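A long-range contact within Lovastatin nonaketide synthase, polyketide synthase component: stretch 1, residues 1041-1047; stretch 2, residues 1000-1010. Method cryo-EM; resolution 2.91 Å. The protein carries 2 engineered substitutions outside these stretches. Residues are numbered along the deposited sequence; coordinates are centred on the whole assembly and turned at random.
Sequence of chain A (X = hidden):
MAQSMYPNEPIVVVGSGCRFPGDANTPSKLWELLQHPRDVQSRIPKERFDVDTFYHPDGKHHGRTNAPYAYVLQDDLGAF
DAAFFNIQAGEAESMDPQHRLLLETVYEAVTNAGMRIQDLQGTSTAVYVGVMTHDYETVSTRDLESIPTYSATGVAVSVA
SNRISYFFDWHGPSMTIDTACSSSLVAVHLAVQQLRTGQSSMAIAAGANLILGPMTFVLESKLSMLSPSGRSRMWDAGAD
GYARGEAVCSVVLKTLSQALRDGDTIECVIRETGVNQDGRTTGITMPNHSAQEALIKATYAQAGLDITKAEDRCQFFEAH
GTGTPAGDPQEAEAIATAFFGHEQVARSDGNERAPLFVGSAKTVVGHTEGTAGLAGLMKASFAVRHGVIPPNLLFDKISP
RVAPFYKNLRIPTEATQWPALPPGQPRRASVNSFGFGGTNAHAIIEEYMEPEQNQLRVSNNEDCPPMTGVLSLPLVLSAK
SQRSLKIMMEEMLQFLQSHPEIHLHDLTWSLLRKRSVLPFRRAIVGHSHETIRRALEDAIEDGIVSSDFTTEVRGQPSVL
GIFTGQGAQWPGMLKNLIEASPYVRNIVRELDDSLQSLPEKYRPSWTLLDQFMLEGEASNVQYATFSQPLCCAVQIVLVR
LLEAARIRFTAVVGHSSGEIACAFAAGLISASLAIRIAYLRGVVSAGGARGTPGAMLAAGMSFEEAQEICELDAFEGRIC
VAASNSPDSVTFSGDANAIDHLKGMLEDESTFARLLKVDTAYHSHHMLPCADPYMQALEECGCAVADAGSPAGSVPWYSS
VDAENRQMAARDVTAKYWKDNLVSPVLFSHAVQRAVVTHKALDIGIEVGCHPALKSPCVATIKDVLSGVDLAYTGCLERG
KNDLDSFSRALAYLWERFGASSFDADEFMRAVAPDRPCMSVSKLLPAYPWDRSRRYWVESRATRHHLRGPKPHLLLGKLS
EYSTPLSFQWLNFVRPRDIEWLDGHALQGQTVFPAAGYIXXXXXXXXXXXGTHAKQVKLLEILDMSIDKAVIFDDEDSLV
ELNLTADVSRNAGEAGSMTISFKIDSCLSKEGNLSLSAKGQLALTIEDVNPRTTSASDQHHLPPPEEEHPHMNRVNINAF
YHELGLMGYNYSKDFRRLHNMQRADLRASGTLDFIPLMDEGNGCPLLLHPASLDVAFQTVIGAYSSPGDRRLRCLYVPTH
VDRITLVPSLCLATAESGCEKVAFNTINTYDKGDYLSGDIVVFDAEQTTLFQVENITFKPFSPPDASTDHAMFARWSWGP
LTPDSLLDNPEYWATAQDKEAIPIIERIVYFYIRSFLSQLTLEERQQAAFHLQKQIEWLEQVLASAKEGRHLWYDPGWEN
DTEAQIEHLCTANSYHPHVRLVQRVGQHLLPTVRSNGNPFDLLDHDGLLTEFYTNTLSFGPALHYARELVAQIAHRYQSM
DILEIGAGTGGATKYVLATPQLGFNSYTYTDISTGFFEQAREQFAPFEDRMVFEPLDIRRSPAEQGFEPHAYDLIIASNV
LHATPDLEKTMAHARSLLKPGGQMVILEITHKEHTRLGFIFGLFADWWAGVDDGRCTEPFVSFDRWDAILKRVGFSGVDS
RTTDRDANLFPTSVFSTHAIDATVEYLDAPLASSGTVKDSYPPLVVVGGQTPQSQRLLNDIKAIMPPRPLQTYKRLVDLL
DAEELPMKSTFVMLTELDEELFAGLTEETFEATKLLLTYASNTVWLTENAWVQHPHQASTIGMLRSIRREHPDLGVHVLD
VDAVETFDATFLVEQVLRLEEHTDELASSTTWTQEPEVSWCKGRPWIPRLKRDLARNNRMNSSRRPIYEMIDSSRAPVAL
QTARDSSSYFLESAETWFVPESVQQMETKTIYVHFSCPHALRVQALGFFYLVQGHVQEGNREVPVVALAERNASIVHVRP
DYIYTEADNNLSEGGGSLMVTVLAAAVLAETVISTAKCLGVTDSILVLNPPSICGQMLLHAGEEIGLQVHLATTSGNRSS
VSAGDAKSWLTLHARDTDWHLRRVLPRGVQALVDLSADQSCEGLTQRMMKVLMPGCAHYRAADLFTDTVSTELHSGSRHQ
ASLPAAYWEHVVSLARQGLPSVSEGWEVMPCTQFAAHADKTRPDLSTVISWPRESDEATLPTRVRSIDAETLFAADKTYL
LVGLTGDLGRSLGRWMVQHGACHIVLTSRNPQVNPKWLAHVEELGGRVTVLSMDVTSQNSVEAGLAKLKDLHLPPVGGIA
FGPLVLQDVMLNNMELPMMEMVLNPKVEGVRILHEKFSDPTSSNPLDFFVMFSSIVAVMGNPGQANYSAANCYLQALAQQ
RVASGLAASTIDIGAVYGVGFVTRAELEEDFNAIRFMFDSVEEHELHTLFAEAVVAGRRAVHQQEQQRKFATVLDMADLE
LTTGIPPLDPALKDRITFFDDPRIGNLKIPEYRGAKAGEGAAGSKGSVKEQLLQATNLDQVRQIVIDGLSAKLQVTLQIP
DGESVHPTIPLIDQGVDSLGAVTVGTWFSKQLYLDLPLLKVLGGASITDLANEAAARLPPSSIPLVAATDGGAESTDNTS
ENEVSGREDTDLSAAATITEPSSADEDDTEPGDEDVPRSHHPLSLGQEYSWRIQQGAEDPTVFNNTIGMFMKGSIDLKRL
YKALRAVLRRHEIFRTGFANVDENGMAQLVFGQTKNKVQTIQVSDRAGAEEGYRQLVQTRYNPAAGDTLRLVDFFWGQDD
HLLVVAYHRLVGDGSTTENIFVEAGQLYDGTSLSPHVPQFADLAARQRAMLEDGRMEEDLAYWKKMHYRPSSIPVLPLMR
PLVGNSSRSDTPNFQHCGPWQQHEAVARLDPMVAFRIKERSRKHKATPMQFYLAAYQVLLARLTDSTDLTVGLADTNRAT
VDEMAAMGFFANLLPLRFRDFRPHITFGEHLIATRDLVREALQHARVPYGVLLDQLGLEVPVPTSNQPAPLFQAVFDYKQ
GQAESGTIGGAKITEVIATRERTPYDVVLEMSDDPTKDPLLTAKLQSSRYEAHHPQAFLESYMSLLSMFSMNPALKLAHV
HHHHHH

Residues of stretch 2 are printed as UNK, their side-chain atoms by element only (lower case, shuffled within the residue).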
# COMPACT_ATOMS: atom_id res chain seq x y z
N GLU A 1041 10.84 -4.79 9.42
CA GLU A 1041 9.54 -4.48 8.85
C GLU A 1041 9.28 -5.38 7.65
O GLU A 1041 10.10 -5.48 6.74
CB GLU A 1041 9.48 -3.02 8.43
CG GLU A 1041 8.16 -2.62 7.78
CD GLU A 1041 8.05 -1.13 7.54
OE1 GLU A 1041 8.88 -0.38 8.10
OE2 GLU A 1041 7.15 -0.71 6.79
N LEU A 1042 8.12 -6.04 7.66
CA LEU A 1042 7.65 -6.85 6.55
C LEU A 1042 6.32 -6.28 6.08
O LEU A 1042 5.36 -6.20 6.86
CB LEU A 1042 7.49 -8.32 6.95
CG LEU A 1042 8.76 -9.06 7.36
CD1 LEU A 1042 8.44 -10.50 7.68
CD2 LEU A 1042 9.80 -8.99 6.26
N ASN A 1043 6.26 -5.88 4.81
CA ASN A 1043 5.05 -5.35 4.20
C ASN A 1043 4.70 -6.25 3.03
O ASN A 1043 5.37 -6.23 2.00
CB ASN A 1043 5.26 -3.91 3.75
CG ASN A 1043 5.86 -3.04 4.84
OD1 ASN A 1043 6.77 -2.25 4.59
ND2 ASN A 1043 5.36 -3.18 6.06
N LEU A 1044 3.65 -7.05 3.20
CA LEU A 1044 3.18 -7.93 2.14
C LEU A 1044 2.11 -7.19 1.36
O LEU A 1044 0.99 -7.01 1.83
CB LEU A 1044 2.66 -9.25 2.70
CG LEU A 1044 1.88 -10.11 1.71
CD1 LEU A 1044 2.58 -10.18 0.37
CD2 LEU A 1044 1.69 -11.51 2.25
N THR A 1045 2.46 -6.75 0.15
CA THR A 1045 1.52 -6.08 -0.74
C THR A 1045 1.01 -7.11 -1.74
O THR A 1045 1.79 -7.66 -2.52
CB THR A 1045 2.19 -4.92 -1.46
OG1 THR A 1045 2.75 -4.01 -0.50
CG2 THR A 1045 1.19 -4.18 -2.33
N ALA A 1046 -0.30 -7.36 -1.71
CA ALA A 1046 -0.94 -8.34 -2.57
C ALA A 1046 -2.03 -7.65 -3.37
O ALA A 1046 -2.97 -7.10 -2.79
CB ALA A 1046 -1.51 -9.50 -1.75
N ASP A 1047 -1.92 -7.70 -4.69
CA ASP A 1047 -2.84 -7.01 -5.58
C ASP A 1047 -3.44 -8.04 -6.53
O ASP A 1047 -2.73 -8.65 -7.32
CB ASP A 1047 -2.10 -5.92 -6.36
CG ASP A 1047 -1.02 -5.27 -5.54
OD1 ASP A 1047 -1.34 -4.42 -4.68
OD2 ASP A 1047 0.16 -5.63 -5.72
N UNK A 1000 4.20 -18.78 3.51
CA UNK A 1000 3.04 -18.82 4.39
C UNK A 1000 2.39 -17.45 4.48
O UNK A 1000 1.17 -17.34 4.57
c UNK A 1000 2.26 -19.35 6.71
c UNK A 1000 4.03 -20.74 5.66
c UNK A 1000 3.45 -19.35 5.78
N UNK A 1001 3.20 -16.39 4.47
CA UNK A 1001 2.64 -15.04 4.46
C UNK A 1001 1.79 -14.83 3.22
O UNK A 1001 0.68 -14.29 3.29
c UNK A 1001 4.47 -13.94 5.85
s UNK A 1001 5.94 -12.89 5.82
c UNK A 1001 5.23 -11.30 5.39
c UNK A 1001 3.76 -14.01 4.52
N UNK A 1002 2.30 -15.25 2.06
CA UNK A 1002 1.55 -15.09 0.82
C UNK A 1002 0.25 -15.89 0.86
O UNK A 1002 -0.80 -15.41 0.42
c UNK A 1002 2.40 -15.51 -0.37
N UNK A 1003 0.31 -17.11 1.39
CA UNK A 1003 -0.89 -17.95 1.43
C UNK A 1003 -1.93 -17.39 2.40
O UNK A 1003 -3.13 -17.42 2.12
c UNK A 1003 1.11 -22.25 -0.76
s UNK A 1003 0.31 -21.86 0.80
c UNK A 1003 0.31 -20.06 0.71
c UNK A 1003 -0.52 -19.38 1.78
N UNK A 1004 -1.48 -16.87 3.54
CA UNK A 1004 -2.41 -16.25 4.48
C UNK A 1004 -3.00 -14.97 3.89
O UNK A 1004 -4.17 -14.66 4.11
c UNK A 1004 -1.70 -15.95 5.80
c UNK A 1004 -2.51 -17.99 7.04
o UNK A 1004 -2.33 -19.17 7.43
o UNK A 1004 -3.63 -17.45 7.01
c UNK A 1004 -1.31 -17.20 6.57
N UNK A 1005 -2.19 -14.22 3.13
CA UNK A 1005 -2.72 -13.06 2.42
C UNK A 1005 -3.78 -13.49 1.42
O UNK A 1005 -4.81 -12.82 1.27
c UNK A 1005 -1.59 -12.32 1.72
N UNK A 1006 -3.55 -14.60 0.72
CA UNK A 1006 -4.55 -15.12 -0.20
C UNK A 1006 -5.83 -15.49 0.55
O UNK A 1006 -6.94 -15.21 0.07
c UNK A 1006 -3.99 -16.34 -0.93
N UNK A 1007 -5.69 -16.12 1.72
CA UNK A 1007 -6.87 -16.44 2.52
C UNK A 1007 -7.64 -15.19 2.89
O UNK A 1007 -8.87 -15.14 2.77
c UNK A 1007 -6.67 -19.41 2.64
c UNK A 1007 -6.08 -19.28 5.06
c UNK A 1007 -6.45 -17.18 3.79
c UNK A 1007 -5.94 -18.62 3.70
N UNK A 1008 -6.93 -14.16 3.37
CA UNK A 1008 -7.60 -12.93 3.78
C UNK A 1008 -8.25 -12.23 2.59
O UNK A 1008 -9.34 -11.67 2.74
s UNK A 1008 -5.13 -11.34 6.73
c UNK A 1008 -6.04 -12.56 5.76
c UNK A 1008 -6.61 -12.00 4.47
c UNK A 1008 -6.47 -10.32 7.33
N UNK A 1009 -7.61 -12.26 1.43
CA UNK A 1009 -8.21 -11.67 0.24
C UNK A 1009 -9.48 -12.41 -0.15
O UNK A 1009 -10.50 -11.79 -0.46
c UNK A 1009 -7.85 -11.20 -2.20
c UNK A 1009 -6.02 -10.75 -0.56
c UNK A 1009 -4.82 -10.91 -1.46
c UNK A 1009 -7.19 -11.66 -0.91
N UNK A 1010 -9.43 -13.74 -0.13
CA UNK A 1010 -10.63 -14.51 -0.46
C UNK A 1010 -11.75 -14.23 0.53
O UNK A 1010 -12.91 -14.08 0.14
c UNK A 1010 -10.29 -16.01 -0.48

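Position 1000 has three side-chain carbons, one carrying the other two, and stays out of reach of the strand; a fork at the first atom with nothing beyond it is Val1000. At 1001 two carbons, a sulfur and a terminal carbon run unbranched, and the sulfur lies 3.9 Å from Leu1042 CD1; this is Met1001. Its CA-to-CB bond points toward the strand, so a long, flexible, apolar chain (m, t, p) carries SD to the leucine.

Position 1002 carries one carbon, pointing sideways, and its backbone N lies 3.8 Å from Leu1044 CD2; it is Ala1002. Position 1003 repeats the unbranched pattern with one sulfur, points away and makes no contact, so it is Met1003. Position 1004 has three carbons in line, the third bearing two oxygens, and touches nothing on the strand: a carboxylate two methylenes from CA, hence Glu1004. Its end leads away from the strand, and both oxygens are hydrogen-bonded elsewhere in the structure, which suits a buried acid beside an apolar contact.

Position 1005 has a single carbon, pointing toward the strand, with CB 3.4 Å from Leu1044 CD2 and 4.5 Å from Ala1046 CB; it is Ala1005. So small a side chain suits a place where the backbones come near, its CA lying 7.1 Å from the CA of Ala1046. Position 1006, again one carbon, turned sideways without contact, is Ala1006. Position 1007 has four carbons forked at the second and position 1008 an unbranched chain with sulfur; both are partly exposed and out of reach, and they are Leu1007 and Met1008.

Position 1009 has four carbons, forked at the first, the tip of the longer arm 3.6 Å from Ala1046 CB; this is Ile1009. It points toward the strand, and the length of the arm that ends in CD1 makes this apolar contact possible. Position 1010, with one carbon, too distant to touch, is Ala1010.

The contact is apolar packing, with no hydrogen bond between the stretches. Strand alternation turns Leu1042, Leu1044 and Ala1046 toward the helix, while Asn1043, Thr1045 and Asp1047 point away. Helical spacing of four residues brings Met1001, Ala1005 and Ile1009 onto one face to meet them. Leu1044, the most covered residue, sends CD2 to 3.1 Å from the backbone O of Met1001, an oxygen that already accepts a hydrogen bond from Ala1005 N at 2.9 Å. The axes cross at -49° and approach to 9.5 Å.

Stretch 2, residues 1000-1010: VMAMEAALMIA
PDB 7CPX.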